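PDB 1Q1L: chorismate synthase from Aquifex aeolicus, which catalyses the last step of the shikimate pathway, the reduced-FMN-dependent elimination of phosphate from 5-enolpyruvylshikimate-3-phosphate to give chorismate. Local coordinates for residues 11-16 / 139-144. Sequence-based numbering, arbitrary orientation.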
ATOM      1  N   PHE A  11       4.718   1.014  -9.917  1.00 27.26           N
ATOM      2  CA  PHE A  11       4.653   0.697 -11.322  1.00 27.89           C
ATOM      3  C   PHE A  11       3.688  -0.438 -11.562  1.00 27.51           C
ATOM      4  O   PHE A  11       3.401  -1.226 -10.666  1.00 27.15           O
ATOM      5  CB  PHE A  11       6.062   0.392 -11.885  1.00 30.21           C
ATOM      6  CG  PHE A  11       6.567  -1.008 -11.617  1.00 29.96           C
ATOM      7  CD1 PHE A  11       6.219  -2.059 -12.456  1.00 32.82           C
ATOM      8  CD2 PHE A  11       7.429  -1.259 -10.554  1.00 32.70           C
ATOM      9  CE1 PHE A  11       6.727  -3.346 -12.245  1.00 34.56           C
ATOM     10  CE2 PHE A  11       7.943  -2.540 -10.332  1.00 33.24           C
ATOM     11  CZ  PHE A  11       7.593  -3.586 -11.181  1.00 33.27           C
ATOM     12  N   LEU A  12       3.139  -0.474 -12.767  1.00 26.31           N
ATOM     13  CA  LEU A  12       2.227  -1.527 -13.165  1.00 28.45           C
ATOM     14  C   LEU A  12       2.608  -1.893 -14.579  1.00 28.87           C
ATOM     15  O   LEU A  12       3.073  -1.037 -15.331  1.00 27.25           O
ATOM     16  CB  LEU A  12       0.777  -1.046 -13.146  1.00 28.70           C
ATOM     17  CG  LEU A  12       0.134  -0.841 -11.778  1.00 29.62           C
ATOM     18  CD1 LEU A  12      -1.259  -0.242 -11.963  1.00 29.41           C
ATOM     19  CD2 LEU A  12       0.067  -2.183 -11.035  1.00 28.17           C
ATOM     20  N   THR A  13       2.450  -3.166 -14.926  1.00 31.02           N
ATOM     21  CA  THR A  13       2.740  -3.625 -16.280  1.00 32.89           C
ATOM     22  C   THR A  13       1.491  -4.357 -16.748  1.00 32.77           C
ATOM     23  O   THR A  13       0.674  -4.783 -15.928  1.00 30.54           O
ATOM     24  CB  THR A  13       3.928  -4.614 -16.334  1.00 35.22           C
ATOM     25  OG1 THR A  13       3.562  -5.839 -15.688  1.00 34.21           O
ATOM     26  CG2 THR A  13       5.148  -4.025 -15.651  1.00 33.49           C
ATOM     27  N   ALA A  14       1.351  -4.503 -18.062  1.00 32.89           N
ATOM     28  CA  ALA A  14       0.196  -5.181 -18.638  1.00 33.47           C
ATOM     29  C   ALA A  14       0.514  -5.637 -20.052  1.00 33.97           C
ATOM     30  O   ALA A  14       1.486  -5.181 -20.652  1.00 34.63           O
ATOM     31  CB  ALA A  14      -1.007  -4.239 -18.662  1.00 31.72           C
ATOM     32  N   GLY A  15      -0.317  -6.532 -20.576  1.00 35.57           N
ATOM     33  CA  GLY A  15      -0.123  -7.030 -21.924  1.00 39.62           C
ATOM     34  C   GLY A  15      -0.021  -8.539 -21.971  1.00 42.64           C
ATOM     35  O   GLY A  15       0.521  -9.150 -21.046  1.00 43.54           O
ATOM     36  N   GLU A  16      -0.558  -9.143 -23.030  1.00 44.23           N
ATOM     37  CA  GLU A  16      -0.489 -10.591 -23.195  1.00 47.05           C
ATOM     38  C   GLU A  16       0.639 -10.875 -24.186  1.00 47.19           C
ATOM     39  O   GLU A  16       1.009 -10.003 -24.973  1.00 47.16           O
ATOM     40  CB  GLU A  16      -1.797 -11.168 -23.750  1.00 49.63           C
ATOM     41  CG  GLU A  16      -3.039 -10.290 -23.640  1.00 54.33           C
ATOM     42  CD  GLU A  16      -3.338  -9.806 -22.232  1.00 55.25           C
ATOM     43  OE1 GLU A  16      -3.204 -10.593 -21.271  1.00 58.37           O
ATOM     44  OE2 GLU A  16      -3.732  -8.631 -22.093  1.00 55.76           O
ATOM     45  N   ALA A 139       6.792 -15.614 -19.874  1.00 59.36           N
ATOM     46  CA  ALA A 139       7.969 -14.805 -19.589  1.00 55.22           C
ATOM     47  C   ALA A 139       8.002 -13.572 -20.478  1.00 52.11           C
ATOM     48  O   ALA A 139       8.934 -12.777 -20.414  1.00 51.95           O
ATOM     49  CB  ALA A 139       9.228 -15.631 -19.794  1.00 57.43           C
ATOM     50  N   ARG A 140       6.982 -13.429 -21.317  1.00 48.99           N
ATOM     51  CA  ARG A 140       6.875 -12.283 -22.211  1.00 47.27           C
ATOM     52  C   ARG A 140       6.764 -11.037 -21.336  1.00 44.16           C
ATOM     53  O   ARG A 140       7.290  -9.982 -21.673  1.00 42.95           O
ATOM     54  CB  ARG A 140       5.616 -12.411 -23.068  1.00 47.25           C
ATOM     55  CG  ARG A 140       5.760 -11.982 -24.522  1.00 48.96           C
ATOM     56  CD  ARG A 140       6.108 -10.515 -24.709  1.00 48.05           C
ATOM     57  NE  ARG A 140       7.516 -10.342 -25.044  1.00 50.44           N
ATOM     58  CZ  ARG A 140       7.992  -9.390 -25.841  1.00 50.87           C
ATOM     59  NH1 ARG A 140       7.177  -8.508 -26.402  1.00 51.47           N
ATOM     60  NH2 ARG A 140       9.295  -9.321 -26.078  1.00 52.61           N
ATOM     61  N   GLU A 141       6.072 -11.183 -20.209  1.00 42.61           N
ATOM     62  CA  GLU A 141       5.859 -10.087 -19.268  1.00 42.21           C
ATOM     63  C   GLU A 141       7.161  -9.552 -18.682  1.00 40.55           C
ATOM     64  O   GLU A 141       7.235  -8.376 -18.326  1.00 39.33           O
ATOM     65  CB  GLU A 141       4.930 -10.544 -18.135  1.00 44.93           C
ATOM     66  CG  GLU A 141       4.347  -9.426 -17.260  1.00 47.72           C
ATOM     67  CD  GLU A 141       5.291  -8.949 -16.163  1.00 50.89           C
ATOM     68  OE1 GLU A 141       5.821  -9.801 -15.416  1.00 52.68           O
ATOM     69  OE2 GLU A 141       5.489  -7.720 -16.037  1.00 50.33           O
ATOM     70  N   THR A 142       8.186 -10.401 -18.586  1.00 36.92           N
ATOM     71  CA  THR A 142       9.457  -9.954 -18.025  1.00 35.12           C
ATOM     72  C   THR A 142      10.052  -8.834 -18.871  1.00 33.37           C
ATOM     73  O   THR A 142      10.854  -8.042 -18.379  1.00 33.59           O
ATOM     74  CB  THR A 142      10.499 -11.112 -17.890  1.00 34.83           C
ATOM     75  OG1 THR A 142      10.859 -11.604 -19.186  1.00 34.98           O
ATOM     76  CG2 THR A 142       9.931 -12.253 -17.060  1.00 32.77           C
ATOM     77  N   ALA A 143       9.660  -8.756 -20.138  1.00 31.27           N
ATOM     78  CA  ALA A 143      10.168  -7.696 -21.008  1.00 29.92           C
ATOM     79  C   ALA A 143       9.747  -6.323 -20.464  1.00 29.95           C
ATOM     80  O   ALA A 143      10.505  -5.354 -20.537  1.00 28.43           O
ATOM     81  CB  ALA A 143       9.642  -7.880 -22.422  1.00 32.34           C
ATOM     82  N   ALA A 144       8.536  -6.242 -19.922  1.00 28.51           N
ATOM     83  CA  ALA A 144       8.060  -4.982 -19.362  1.00 29.09           C
ATOM     84  C   ALA A 144       8.830  -4.711 -18.071  1.00 29.74           C
ATOM     85  O   ALA A 144       9.122  -3.562 -17.742  1.00 29.37           O
ATOM     86  CB  ALA A 144       6.558  -5.060 -19.076  1.00 28.21           C
TER
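T13 and E141 meet in the beta-alpha-beta sandwich of chorismate synthase, where strand 10-14, outermost within this chain in a four-stranded antiparallel sheet, lies against the start of helix 142-157, one of the helices packed between the two sheets. They illustrate how a single threonine can serve a helix with both of its branches. Its hydroxyl OG1 donates to OE2 of E141 over 2.7 Å, reaching the oxygen from above the carboxylate plane, 43° out of it, while the two side chains cross at about a right angle. E141 gets there with CG anti to its backbone N (chi1 -166°) and a bend at chi2. The same carboxylate bridges to R145 through OE1, and OG1 of T13 also accepts from R136, a predicted FMN-binding residue, so the pair probably helps to position that arginine. A valine in place of T13 would probably deprive OE2 of this hydroxyl donor and R136 of one acceptor. F11, on the same side of the strand, has CG2 of T13 in plane at its ring edge. Against the helix, the methyl CB of A144 packs on T13, 3.8 Å from both its CB and its CG2.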